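Local coordinates for protein inorganic polyphosphate/ATP-glucomannokinase (Arthrobacter sp., PDB 1WOQ) that catalyses phosphorylation of glucose and mannose with inorganic polyphosphate or ATP as phosphoryl donor, as a bacterial sugar kinase of the ROK family, at residues Ser93-Asp98 against Asp178-Ala183; Asp125-Ala130 against Val146-Thr151. One frame throughout, in Å; residues are numbered along the deposited sequence.

Contact 1. Residues Ser93-Asp98 against Asp178-Ala183; sequences SAANVD and DAETKA. With BGC (beta-D-glucopyranose), chain C.
Ala95 and Asn96 face Glu180 across the mouth of the glucose pocket, with the anomeric hydroxyl of the bound beta-D-glucopyranose between the two sides. Ala95, inside the type I turn from Ala94 to Val97, brings its methyl CB to 3.4 Å from O1 of the sugar and 4.2 Å from Glu180 OE2. Asn96 follows in the turn and extends its amide from the opposite direction to the Glu180 carboxylate, the two flat groups lying nearly coplanar, 13° apart. Glu180 reaches the pocket from the first turn of helix 179-183. Its CG sits between the backbone N and the carbonyl carbon (chi1 66°), and beyond it the extended chain (chi2 168°) carries the carboxylate out to the sugar. OE1 lies 2.6 Å from O1 of the glucose, whose proton has more than one acceptor within reach, and accepts from Ile153 N. At the start of the helix, Asp178 is the N-cap: its OD1 accepts a weak bond from Glu180 N, while OD2 is tied to His171 ND1, and His171 NE2 in turn binds the sugar. Shortening Glu180 to an alanine would probably cost Ile153 N and the anomeric O1 their carboxylate partner and open a gap opposite Asn96. A carboxylate, an amide and a methyl thus gather round the anomeric hydroxyl, so the two segments meet largely through the sugar, consistent with recognition of that end of glucose.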
loop_
_atom_site.group_PDB
_atom_site.type_symbol
_atom_site.label_atom_id
_atom_site.label_comp_id
_atom_site.label_asym_id
_atom_site.label_seq_id
_atom_site.Cartn_x
_atom_site.Cartn_y
_atom_site.Cartn_z
ATOM N N SER A 93 -8.312 3.363 -11.670
ATOM C CA SER A 93 -8.456 1.911 -11.705
ATOM C C SER A 93 -9.138 1.485 -10.414
ATOM O O SER A 93 -8.990 2.141 -9.384
ATOM C CB SER A 93 -7.096 1.208 -11.855
ATOM O OG SER A 93 -6.323 1.289 -10.671
ATOM N N ALA A 94 -9.898 0.398 -10.476
ATOM C CA ALA A 94 -10.612 -0.102 -9.303
ATOM C C ALA A 94 -10.717 -1.612 -9.422
ATOM O O ALA A 94 -11.810 -2.175 -9.412
ATOM C CB ALA A 94 -12.009 0.521 -9.237
ATOM N N ALA A 95 -9.564 -2.262 -9.531
ATOM C CA ALA A 95 -9.502 -3.708 -9.688
ATOM C C ALA A 95 -10.326 -4.508 -8.684
ATOM O O ALA A 95 -11.072 -5.411 -9.067
ATOM C CB ALA A 95 -8.055 -4.166 -9.639
ATOM N N ASN A 96 -10.200 -4.180 -7.404
ATOM C CA ASN A 96 -10.914 -4.930 -6.381
ATOM C C ASN A 96 -11.823 -4.101 -5.484
ATOM O O ASN A 96 -12.047 -4.442 -4.320
ATOM C CB ASN A 96 -9.899 -5.716 -5.550
ATOM C CG ASN A 96 -9.010 -6.589 -6.412
ATOM O OD1 ASN A 96 -7.790 -6.400 -6.473
ATOM N ND2 ASN A 96 -9.620 -7.545 -7.101
ATOM N N VAL A 97 -12.346 -3.012 -6.037
ATOM C CA VAL A 97 -13.257 -2.135 -5.313
ATOM C C VAL A 97 -14.406 -1.768 -6.250
ATOM O O VAL A 97 -14.327 -2.003 -7.458
ATOM C CB VAL A 97 -12.550 -0.848 -4.827
ATOM C CG1 VAL A 97 -11.447 -1.207 -3.839
ATOM C CG2 VAL A 97 -11.978 -0.086 -6.000
ATOM N N ASP A 98 -15.472 -1.194 -5.699
ATOM C CA ASP A 98 -16.631 -0.819 -6.510
ATOM C C ASP A 98 -16.224 0.040 -7.702
ATOM O O ASP A 98 -15.499 1.027 -7.554
ATOM C CB ASP A 98 -17.652 -0.060 -5.665
ATOM C CG ASP A 98 -19.015 -0.005 -6.324
ATOM O OD1 ASP A 98 -19.734 -1.024 -6.277
ATOM O OD2 ASP A 98 -19.358 1.045 -6.900
ATOM N N ASP A 178 -4.135 -12.607 -15.520
ATOM C CA ASP A 178 -3.755 -11.386 -14.832
ATOM C C ASP A 178 -3.017 -11.960 -13.619
ATOM O O ASP A 178 -3.560 -12.802 -12.909
ATOM C CB ASP A 178 -5.017 -10.624 -14.420
ATOM C CG ASP A 178 -4.726 -9.487 -13.476
ATOM O OD1 ASP A 178 -4.535 -9.754 -12.272
ATOM O OD2 ASP A 178 -4.685 -8.331 -13.938
ATOM N N ALA A 179 -1.781 -11.522 -13.398
ATOM C CA ALA A 179 -0.959 -12.051 -12.310
ATOM C C ALA A 179 -1.636 -12.234 -10.956
ATOM O O ALA A 179 -1.548 -13.306 -10.361
ATOM C CB ALA A 179 0.297 -11.200 -12.142
ATOM N N GLU A 180 -2.314 -11.205 -10.461
ATOM C CA GLU A 180 -2.939 -11.320 -9.150
ATOM C C GLU A 180 -4.128 -12.264 -9.077
ATOM O O GLU A 180 -4.491 -12.707 -7.988
ATOM C CB GLU A 180 -3.344 -9.939 -8.612
ATOM C CG GLU A 180 -4.432 -9.229 -9.386
ATOM C CD GLU A 180 -4.977 -8.032 -8.627
ATOM O OE1 GLU A 180 -4.167 -7.281 -8.051
ATOM O OE2 GLU A 180 -6.212 -7.841 -8.609
ATOM N N THR A 181 -4.740 -12.583 -10.213
ATOM C CA THR A 181 -5.881 -13.488 -10.179
ATOM C C THR A 181 -5.422 -14.892 -9.792
ATOM O O THR A 181 -6.224 -15.720 -9.359
ATOM C CB THR A 181 -6.630 -13.532 -11.535
ATOM O OG1 THR A 181 -5.781 -14.079 -12.548
ATOM C CG2 THR A 181 -7.059 -12.134 -11.942
ATOM N N LYS A 182 -4.124 -15.150 -9.923
ATOM C CA LYS A 182 -3.573 -16.457 -9.580
ATOM C C LYS A 182 -2.579 -16.447 -8.414
ATOM O O LYS A 182 -2.429 -17.455 -7.717
ATOM C CB LYS A 182 -2.883 -17.072 -10.803
ATOM C CG LYS A 182 -3.831 -17.540 -11.895
ATOM C CD LYS A 182 -4.655 -18.727 -11.423
ATOM C CE LYS A 182 -5.552 -19.257 -12.531
ATOM N NZ LYS A 182 -6.287 -20.481 -12.101
ATOM N N ALA A 183 -1.918 -15.314 -8.185
ATOM C CA ALA A 183 -0.902 -15.243 -7.139
ATOM C C ALA A 183 -1.134 -14.324 -5.940
ATOM O O ALA A 183 -0.230 -14.144 -5.128
ATOM C CB ALA A 183 0.452 -14.910 -7.779
HETATM C C2 BGC C . -4.586 -2.727 -7.615
HETATM C C3 BGC C . -3.404 -1.886 -7.114
HETATM C C4 BGC C . -3.185 -2.129 -5.613
HETATM C C5 BGC C . -3.038 -3.635 -5.349
HETATM C C6 BGC C . -2.899 -3.985 -3.880
HETATM C C1 BGC C . -4.337 -4.198 -7.268
HETATM O O1 BGC C . -5.406 -4.980 -7.673
HETATM O O2 BGC C . -4.725 -2.577 -9.018
HETATM O O3 BGC C . -3.649 -0.508 -7.353
HETATM O O4 BGC C . -2.012 -1.449 -5.180
HETATM O O5 BGC C . -4.195 -4.339 -5.851
HETATM O O6 BGC C . -3.954 -3.428 -3.112
#

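Contact 2. Residues Asp125-Ala130 against Val146-Thr151; sequences DAAGLA and VITLGT. With PO4 (phosphate ion), chain D.
A helix packed on the central strand of a mixed sheet forms this contact, in the actin-like ATPase fold to which ROK kinases belong: Ala127 and Gly128 of helix 123-134 lie against Val146 and Thr148 of strand 143-149. Gly128 makes the closer approach, its CA resting 4.0 Å from Val146 CG2. This methyl branch stands anti to the carbonyl carbon of Val146, whereas CG1 takes the place anti to the backbone N (chi1 -174°). With no side chain at Gly128, the valine methyl packs directly against the helix backbone, and the two CA atoms are 5.8 Å apart. One residue back on the helix and two further along the strand, the Ala127 methyl CB meets Thr148 CG2 at 4.4 Å, a looser methyl-to-methyl touch. The threonine thus gives its methyl to the helix, while its OG1 makes a weak hydrogen bond with Gly154 N on the neighbouring strand. The Thr148 side chain also lies about 4 Å (nearest atoms) from the bound glucose. Ala127 also touches Ala250 of helix 250-262. Past the end of the strand the chain turns through Gly150 to Thr151, which holds a phosphate ion, probably from the crystallisation liquor. Thr151 N donates to phosphate O2 over 3.0 Å in an almost straight bond (175°), and Thr151 OG1, set beside its own backbone N, donates to O4 at 2.8 Å. Gly21 N binds the same ion. A side chain at Gly150 would run into O2, so the bare glycine leaves room for the anion. The chemistry therefore changes along the strand, from small groups packed against the helix to N-H and hydroxyl donors beyond its end, consistent with a place for phosphate groups in a kinase.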
loop_
_atom_site.group_PDB
_atom_site.type_symbol
_atom_site.label_atom_id
_atom_site.label_comp_id
_atom_site.label_asym_id
_atom_site.label_seq_id
_atom_site.Cartn_x
_atom_site.Cartn_y
_atom_site.Cartn_z
ATOM N N ASP A 125 2.221 2.164 -3.463
ATOM C CA ASP A 125 3.177 3.266 -3.573
ATOM C C ASP A 125 3.519 3.795 -2.180
ATOM O O ASP A 125 4.681 4.092 -1.887
ATOM C CB ASP A 125 2.606 4.410 -4.419
ATOM C CG ASP A 125 2.667 4.132 -5.915
ATOM O OD1 ASP A 125 3.136 3.044 -6.316
ATOM O OD2 ASP A 125 2.243 5.016 -6.690
ATOM N N ALA A 126 2.504 3.912 -1.325
ATOM C CA ALA A 126 2.708 4.396 0.041
ATOM C C ALA A 126 3.605 3.415 0.791
ATOM O O ALA A 126 4.538 3.818 1.485
ATOM C CB ALA A 126 1.366 4.540 0.763
ATOM N N ALA A 127 3.323 2.124 0.646
ATOM C CA ALA A 127 4.132 1.101 1.302
ATOM C C ALA A 127 5.578 1.225 0.827
ATOM O O ALA A 127 6.516 1.047 1.607
ATOM C CB ALA A 127 3.588 -0.291 0.983
ATOM N N GLY A 128 5.750 1.531 -0.457
ATOM C CA GLY A 128 7.084 1.687 -1.019
ATOM C C GLY A 128 7.821 2.883 -0.439
ATOM O O GLY A 128 9.008 2.789 -0.106
ATOM N N LEU A 129 7.128 4.012 -0.311
ATOM C CA LEU A 129 7.747 5.212 0.254
ATOM C C LEU A 129 8.245 4.900 1.660
ATOM O O LEU A 129 9.357 5.280 2.044
ATOM C CB LEU A 129 6.739 6.365 0.327
ATOM C CG LEU A 129 6.298 7.044 -0.968
ATOM C CD1 LEU A 129 5.163 8.025 -0.675
ATOM C CD2 LEU A 129 7.483 7.762 -1.591
ATOM N N ALA A 130 7.411 4.206 2.428
ATOM C CA ALA A 130 7.763 3.841 3.792
ATOM C C ALA A 130 8.977 2.910 3.840
ATOM O O ALA A 130 9.875 3.116 4.648
ATOM C CB ALA A 130 6.572 3.191 4.482
ATOM N N VAL A 146 8.895 -3.058 -4.478
ATOM C CA VAL A 146 8.159 -3.522 -3.311
ATOM C C VAL A 146 6.872 -4.156 -3.831
ATOM O O VAL A 146 6.016 -3.475 -4.390
ATOM C CB VAL A 146 7.820 -2.347 -2.370
ATOM C CG1 VAL A 146 7.193 -2.870 -1.082
ATOM C CG2 VAL A 146 9.085 -1.560 -2.055
ATOM N N ILE A 147 6.764 -5.470 -3.671
ATOM C CA ILE A 147 5.598 -6.208 -4.140
ATOM C C ILE A 147 4.755 -6.604 -2.935
ATOM O O ILE A 147 5.242 -7.294 -2.043
ATOM C CB ILE A 147 6.031 -7.493 -4.883
ATOM C CG1 ILE A 147 6.949 -7.138 -6.059
ATOM C CG2 ILE A 147 4.809 -8.271 -5.346
ATOM C CD1 ILE A 147 6.304 -6.260 -7.130
ATOM N N THR A 148 3.498 -6.166 -2.905
ATOM C CA THR A 148 2.622 -6.506 -1.791
ATOM C C THR A 148 1.657 -7.630 -2.171
ATOM O O THR A 148 1.045 -7.612 -3.243
ATOM C CB THR A 148 1.821 -5.272 -1.306
ATOM O OG1 THR A 148 0.933 -4.825 -2.338
ATOM C CG2 THR A 148 2.771 -4.140 -0.950
ATOM N N LEU A 149 1.535 -8.612 -1.285
ATOM C CA LEU A 149 0.658 -9.754 -1.517
ATOM C C LEU A 149 -0.533 -9.723 -0.560
ATOM O O LEU A 149 -0.370 -9.855 0.647
ATOM C CB LEU A 149 1.446 -11.054 -1.327
ATOM C CG LEU A 149 2.720 -11.186 -2.171
ATOM C CD1 LEU A 149 3.490 -12.426 -1.748
ATOM C CD2 LEU A 149 2.355 -11.258 -3.651
ATOM N N GLY A 150 -1.730 -9.544 -1.106
ATOM C CA GLY A 150 -2.916 -9.493 -0.270
ATOM C C GLY A 150 -4.138 -9.756 -1.119
ATOM O O GLY A 150 -4.151 -10.713 -1.889
ATOM N N THR A 151 -5.163 -8.919 -0.981
ATOM C CA THR A 151 -6.379 -9.071 -1.779
ATOM C C THR A 151 -5.955 -9.018 -3.245
ATOM O O THR A 151 -6.395 -9.813 -4.072
ATOM C CB THR A 151 -7.380 -7.940 -1.475
ATOM O OG1 THR A 151 -7.801 -8.038 -0.108
ATOM C CG2 THR A 151 -8.599 -8.042 -2.382
HETATM P P PO4 D . -5.710 -5.456 1.427
HETATM O O1 PO4 D . -5.256 -4.005 0.971
HETATM O O2 PO4 D . -4.874 -6.604 0.907
HETATM O O3 PO4 D . -5.573 -5.339 2.963
HETATM O O4 PO4 D . -7.168 -5.497 0.998
#

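Overall arrangement
The centres of contacts 1 and 2 lie about 15 Å apart, and both border the glucose-binding cleft. Along the chain the order is 93-98, 125-130, 146-151, 178-183, so both segments of contact 2 fall between those of contact 1. Contact 2 lies about 4 Å from the centre of the chain, contact 1 about 14 Å (centre to centre). They meet in van der Waals packing, where Asn96 CB approaches Thr151 CG2 and Ala183 O approaches Leu149 CD2. The loop and helix of contact 1 thus lie beside the loop after strand 143-149. The anomeric end of glucose faces contact 1 and its O6 the phosphate at Thr151, consistent with phosphoryl transfer to O6.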